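Local coordinates for capsid fiber protein (PDB 6QYY), which forms the trimeric head fibers of Bacillus phage phi29, the N-terminal base described here probably fixing each fiber to the capsid, at residues Ser4-Ala9 against Asp25-Ile30; Thr37-Val42 against Ala61-Ile66. One frame throughout, in Å; residues are numbered along the deposited sequence.

From the N terminus, the chain runs out along strand 3-9, turns back through strand 18-23 and returns in strand 28-32, where contact 1 closes the first loop by laying Asp25-Ile30 beside Ser4-Ala9. Contact 2 opens only afterwards: Thr37-Val42 carries strand 41-42, an outermost strand of the same mixed sheet, and after strand 52-57 the chain meets it again at Ala61-Ile66. The two loops therefore follow in series, neither nested nor crossed, with centres about 18 Å apart. Contact 1 joins neighbouring strands within the mixed sheet, whereas contact 2 ties that sheet to the antiparallel one through strand 62-66. Both also touch the second subunit of the trimer.

Contact 1 of 2, residues Ser4-Ala9 against Asp25-Ile30; sequences SFTARA and DDIIEI
Ile30 CG1 sits between its backbone N and carbonyl carbon (chi1 59°), which leaves CG2 anti to the carbonyl carbon and 3.9 Å from Ala7 CB, within a parallel pairing of strands 3-9 and 28-32 in the mixed beta-sheet. Phe5 has the same first-torsion position (chi1 70°); its ring meets Ile28 obliquely, CE1 lying 4.0 Å from CG2, and the two side chains cross at about a right angle. Tyr21 meets the Phe5 ring edge-to-face, and Val99 and Val73 of the second subunit pack on Phe5 and Ile28, so this apolar face is also part of the trimer interface. Arg8 joins the strands with both its backbone groups: its N gives a nearly straight hydrogen bond to Ile28 O (3.0 Å), and its O accepts one from Ile30 N (2.9 Å). The Arg8 side chain points to the opposite face, as Glu29 does; Ile27, just before strand 28-32, brings CG2 to 4.2 Å from Arg8 CB and near the edge of the guanidinium, whose NH1 bonds to Gly50 O. Arg8 O also receives a weaker CA-H...O contact from Glu29 CA, 3.0 Å away and 139° at the hydrogen.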
loop_
_atom_site.group_PDB
_atom_site.type_symbol
_atom_site.label_atom_id
_atom_site.label_comp_id
_atom_site.label_asym_id
_atom_site.label_seq_id
_atom_site.Cartn_x
_atom_site.Cartn_y
_atom_site.Cartn_z
ATOM N N SER A 4 7.893 5.931 13.240
ATOM C CA SER A 4 8.227 7.341 13.410
ATOM C C SER A 4 9.698 7.597 13.112
ATOM O O SER A 4 10.549 6.716 13.299
ATOM C CB SER A 4 7.930 7.836 14.824
ATOM O OG SER A 4 6.676 7.361 15.266
ATOM N N PHE A 5 9.982 8.825 12.665
ATOM C CA PHE A 5 11.340 9.309 12.470
ATOM C C PHE A 5 11.352 10.826 12.611
ATOM O O PHE A 5 10.316 11.494 12.517
ATOM C CB PHE A 5 11.919 8.865 11.114
ATOM C CG PHE A 5 11.293 9.532 9.896
ATOM C CD1 PHE A 5 11.883 10.655 9.323
ATOM C CD2 PHE A 5 10.164 8.992 9.287
ATOM C CE1 PHE A 5 11.335 11.253 8.193
ATOM C CE2 PHE A 5 9.604 9.585 8.159
ATOM C CZ PHE A 5 10.186 10.721 7.612
ATOM N N THR A 6 12.535 11.369 12.860
ATOM C CA THR A 6 12.670 12.806 13.037
ATOM C C THR A 6 13.089 13.443 11.721
ATOM O O THR A 6 13.908 12.891 10.977
ATOM C CB THR A 6 13.670 13.111 14.155
ATOM O OG1 THR A 6 13.097 12.670 15.393
ATOM C CG2 THR A 6 13.957 14.626 14.255
ATOM N N ALA A 7 12.482 14.583 11.419
ATOM C CA ALA A 7 12.772 15.327 10.209
ATOM C C ALA A 7 12.899 16.794 10.579
ATOM O O ALA A 7 12.501 17.218 11.665
ATOM C CB ALA A 7 11.674 15.121 9.161
ATOM N N ARG A 8 13.457 17.570 9.664
ATOM C CA ARG A 8 13.520 19.017 9.807
ATOM C C ARG A 8 12.701 19.627 8.682
ATOM O O ARG A 8 12.797 19.193 7.535
ATOM C CB ARG A 8 14.973 19.525 9.763
ATOM C CG ARG A 8 15.103 21.012 10.027
ATOM C CD ARG A 8 16.563 21.460 10.144
ATOM N NE ARG A 8 17.362 20.662 11.081
ATOM C CZ ARG A 8 17.463 20.896 12.389
ATOM N NH1 ARG A 8 16.797 21.898 12.947
ATOM N NH2 ARG A 8 18.228 20.122 13.145
ATOM N N ALA A 9 11.877 20.618 9.008
ATOM C CA ALA A 9 11.104 21.308 7.985
ATOM C C ALA A 9 12.023 22.242 7.214
ATOM O O ALA A 9 12.631 23.143 7.798
ATOM C CB ALA A 9 9.958 22.088 8.624
ATOM N N ASP A 25 20.982 17.974 5.615
ATOM C CA ASP A 25 22.304 17.754 6.204
ATOM C C ASP A 25 22.164 16.799 7.386
ATOM O O ASP A 25 21.705 17.190 8.462
ATOM C CB ASP A 25 22.929 19.078 6.625
ATOM C CG ASP A 25 24.413 19.142 6.321
ATOM O OD1 ASP A 25 24.867 20.160 5.756
ATOM O OD2 ASP A 25 25.125 18.163 6.639
ATOM N N ASP A 26 22.563 15.538 7.187
ATOM C CA ASP A 26 22.468 14.491 8.207
ATOM C C ASP A 26 21.035 14.275 8.692
ATOM O O ASP A 26 20.820 13.722 9.774
ATOM C CB ASP A 26 23.376 14.790 9.407
ATOM C CG ASP A 26 24.777 14.272 9.220
ATOM O OD1 ASP A 26 25.222 14.173 8.059
ATOM O OD2 ASP A 26 25.438 13.968 10.237
ATOM N N ILE A 27 20.039 14.692 7.912
ATOM C CA ILE A 27 18.649 14.587 8.337
ATOM C C ILE A 27 17.768 14.665 7.103
ATOM O O ILE A 27 18.139 15.276 6.093
ATOM C CB ILE A 27 18.297 15.691 9.366
ATOM C CG1 ILE A 27 17.041 15.312 10.144
ATOM C CG2 ILE A 27 18.163 17.077 8.683
ATOM C CD1 ILE A 27 16.852 16.127 11.392
ATOM N N ILE A 28 16.605 14.011 7.175
ATOM C CA ILE A 28 15.581 14.143 6.149
ATOM C C ILE A 28 14.885 15.468 6.353
ATOM O O ILE A 28 14.564 15.844 7.484
ATOM C CB ILE A 28 14.564 12.987 6.209
ATOM C CG1 ILE A 28 15.174 11.701 5.687
ATOM C CG2 ILE A 28 13.337 13.299 5.353
ATOM C CD1 ILE A 28 15.597 11.753 4.206
ATOM N N GLU A 29 14.667 16.195 5.268
ATOM C CA GLU A 29 13.883 17.414 5.334
ATOM C C GLU A 29 12.510 17.167 4.721
ATOM O O GLU A 29 12.357 16.344 3.816
ATOM C CB GLU A 29 14.621 18.575 4.652
ATOM C CG GLU A 29 15.935 18.890 5.366
ATOM C CD GLU A 29 16.601 20.175 4.899
ATOM O OE1 GLU A 29 17.302 20.818 5.717
ATOM O OE2 GLU A 29 16.439 20.534 3.713
ATOM N N ILE A 30 11.499 17.826 5.273
ATOM C CA ILE A 30 10.156 17.766 4.720
ATOM C C ILE A 30 9.768 19.152 4.225
ATOM O O ILE A 30 10.257 20.182 4.709
ATOM C CB ILE A 30 9.121 17.251 5.743
ATOM C CG1 ILE A 30 9.098 18.150 6.973
ATOM C CG2 ILE A 30 9.388 15.782 6.129
ATOM C CD1 ILE A 30 7.908 17.858 7.910
#

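Contact 2 of 2, residues Thr37-Val42 against Ala61-Ile66; sequences TIPDYV and AAWQVI
Trp63 reaches from strand 62-66 to strand 41-42 and carries this contact between the two beta-sheets. From CB, its CG stands anti to the carbonyl carbon (chi1 -78°). The Trp63 and Val42 side chains run antiparallel alongside each other. CG, CD1, CD2, NE1 and CE2 all lie beneath Val42 CG1, which is 3.5 Å from the centroid of the five-membered ring and almost exactly on its normal, a CH-pi contact. CE3 is close to Val42 CB. Farther out, CZ3 meets Pro39 CG at 3.9 Å, the proline carbon lying at the indole edge, while CH2 comes to 3.8 Å from Tyr41 CA. CZ2 lies obliquely 3.6 Å from Tyr41 CD1. The five-membered ring makes the offset edge-to-face pair, the indole edge turned toward the tyrosine face and the planes at 83°. The polar corner, NE1, donates to a water 3.0 Å away in the indole plane, and that water is also hydrogen-bonded to Tyr41 OH at 2.9 Å. Beside the indole, Val42 CG2 reaches Val65 CG2 at 4.1 Å. A classic beta bulge, in which Asp40 and Tyr41 are paired with Leu19 of strand 18-23, lies at the start of strand 41-42, and Leu117 of the second subunit packs on Trp63. No direct hydrogen bond joins the two segments: cohesion comes from aromatic and aliphatic packing, while the shared water satisfies the buried indole N-H and links it to a phenol hydroxyl that is also hydrogen-bonded to Tyr58 N.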
loop_
_atom_site.group_PDB
_atom_site.type_symbol
_atom_site.label_atom_id
_atom_site.label_comp_id
_atom_site.label_asym_id
_atom_site.label_seq_id
_atom_site.Cartn_x
_atom_site.Cartn_y
_atom_site.Cartn_z
ATOM N N THR A 37 3.178 16.535 -8.615
ATOM C CA THR A 37 4.055 15.412 -8.317
ATOM C C THR A 37 3.342 14.422 -7.402
ATOM O O THR A 37 2.315 14.731 -6.791
ATOM C CB THR A 37 5.365 15.872 -7.666
ATOM O OG1 THR A 37 5.095 16.398 -6.361
ATOM C CG2 THR A 37 6.025 16.946 -8.506
ATOM N N ILE A 38 3.893 13.216 -7.324
ATOM C CA ILE A 38 3.391 12.212 -6.386
ATOM C C ILE A 38 3.971 12.510 -5.008
ATOM O O ILE A 38 5.201 12.536 -4.848
ATOM C CB ILE A 38 3.752 10.785 -6.826
ATOM C CG1 ILE A 38 3.303 10.517 -8.266
ATOM C CG2 ILE A 38 3.182 9.773 -5.831
ATOM C CD1 ILE A 38 1.799 10.482 -8.459
ATOM N N PRO A 39 3.141 12.727 -3.994
ATOM C CA PRO A 39 3.670 13.015 -2.662
ATOM C C PRO A 39 4.309 11.784 -2.045
ATOM O O PRO A 39 4.025 10.641 -2.416
ATOM C CB PRO A 39 2.426 13.438 -1.871
ATOM C CG PRO A 39 1.312 12.701 -2.531
ATOM C CD PRO A 39 1.669 12.699 -4.011
ATOM N N ASP A 40 5.194 12.040 -1.086
ATOM C CA ASP A 40 5.785 10.968 -0.291
ATOM C C ASP A 40 4.922 10.615 0.916
ATOM O O ASP A 40 4.791 9.435 1.263
ATOM C CB ASP A 40 7.190 11.364 0.166
ATOM C CG ASP A 40 8.152 11.540 -0.997
ATOM O OD1 ASP A 40 8.105 10.716 -1.950
ATOM O OD2 ASP A 40 8.959 12.500 -0.971
ATOM N N TYR A 41 4.325 11.612 1.560
ATOM C CA TYR A 41 3.440 11.363 2.691
ATOM C C TYR A 41 2.556 12.598 2.867
ATOM O O TYR A 41 2.399 13.391 1.933
ATOM C CB TYR A 41 4.243 10.984 3.953
ATOM C CG TYR A 41 3.376 10.186 4.940
ATOM C CD1 TYR A 41 2.784 8.984 4.548
ATOM C CD2 TYR A 41 3.116 10.658 6.222
ATOM C CE1 TYR A 41 1.958 8.266 5.424
ATOM C CE2 TYR A 41 2.292 9.949 7.105
ATOM C CZ TYR A 41 1.715 8.756 6.696
ATOM O OH TYR A 41 0.901 8.045 7.563
ATOM N N VAL A 42 1.966 12.751 4.054
ATOM C CA VAL A 42 1.022 13.819 4.355
ATOM C C VAL A 42 1.270 14.301 5.782
ATOM O O VAL A 42 1.631 13.523 6.671
ATOM C CB VAL A 42 -0.442 13.355 4.163
ATOM C CG1 VAL A 42 -0.769 12.184 5.103
ATOM C CG2 VAL A 42 -1.421 14.511 4.360
ATOM N N ALA A 61 -4.306 3.728 3.560
ATOM C CA ALA A 61 -5.569 3.469 2.884
ATOM C C ALA A 61 -6.138 4.805 2.427
ATOM O O ALA A 61 -6.205 5.076 1.223
ATOM C CB ALA A 61 -6.550 2.724 3.790
ATOM N N ALA A 62 -6.506 5.662 3.374
ATOM C CA ALA A 62 -7.074 6.965 3.056
ATOM C C ALA A 62 -6.278 8.072 3.743
ATOM O O ALA A 62 -5.699 7.871 4.815
ATOM C CB ALA A 62 -8.548 7.038 3.474
ATOM N N TRP A 63 -6.241 9.239 3.108
ATOM C CA TRP A 63 -5.615 10.433 3.684
ATOM C C TRP A 63 -6.621 11.571 3.752
ATOM O O TRP A 63 -7.533 11.657 2.930
ATOM C CB TRP A 63 -4.429 10.919 2.857
ATOM C CG TRP A 63 -3.172 10.165 3.020
ATOM C CD1 TRP A 63 -2.856 9.269 4.010
ATOM C CD2 TRP A 63 -2.037 10.241 2.165
ATOM N NE1 TRP A 63 -1.584 8.784 3.809
ATOM C CE2 TRP A 63 -1.064 9.357 2.678
ATOM C CE3 TRP A 63 -1.750 10.960 0.996
ATOM C CZ2 TRP A 63 0.185 9.182 2.066
ATOM C CZ3 TRP A 63 -0.504 10.790 0.394
ATOM C CH2 TRP A 63 0.439 9.903 0.922
ATOM N N GLN A 64 -6.430 12.462 4.727
ATOM C CA GLN A 64 -7.164 13.720 4.797
ATOM C C GLN A 64 -6.246 14.839 4.328
ATOM O O GLN A 64 -5.170 15.038 4.905
ATOM C CB GLN A 64 -7.644 13.993 6.225
ATOM C CG GLN A 64 -8.758 13.111 6.631
ATOM C CD GLN A 64 -9.003 13.123 8.128
ATOM O OE1 GLN A 64 -8.106 13.367 8.947
ATOM N NE2 GLN A 64 -10.221 12.850 8.485
ATOM N N VAL A 65 -6.669 15.566 3.285
ATOM C CA VAL A 65 -5.857 16.612 2.668
ATOM C C VAL A 65 -6.716 17.839 2.376
ATOM O O VAL A 65 -7.874 17.724 1.965
ATOM C CB VAL A 65 -5.186 16.132 1.359
ATOM C CG1 VAL A 65 -4.225 17.204 0.856
ATOM C CG2 VAL A 65 -4.432 14.813 1.582
ATOM N N ILE A 66 -6.136 19.023 2.554
ATOM C CA ILE A 66 -6.828 20.254 2.176
ATOM C C ILE A 66 -7.000 20.314 0.659
ATOM O O ILE A 66 -6.047 20.098 -0.100
ATOM C CB ILE A 66 -6.056 21.484 2.681
ATOM C CG1 ILE A 66 -5.974 21.476 4.226
ATOM C CG2 ILE A 66 -6.736 22.751 2.210
ATOM C CD1 ILE A 66 -7.301 21.603 4.879
HETATM O O HOH W 1 -1.214 6.761 6.032
#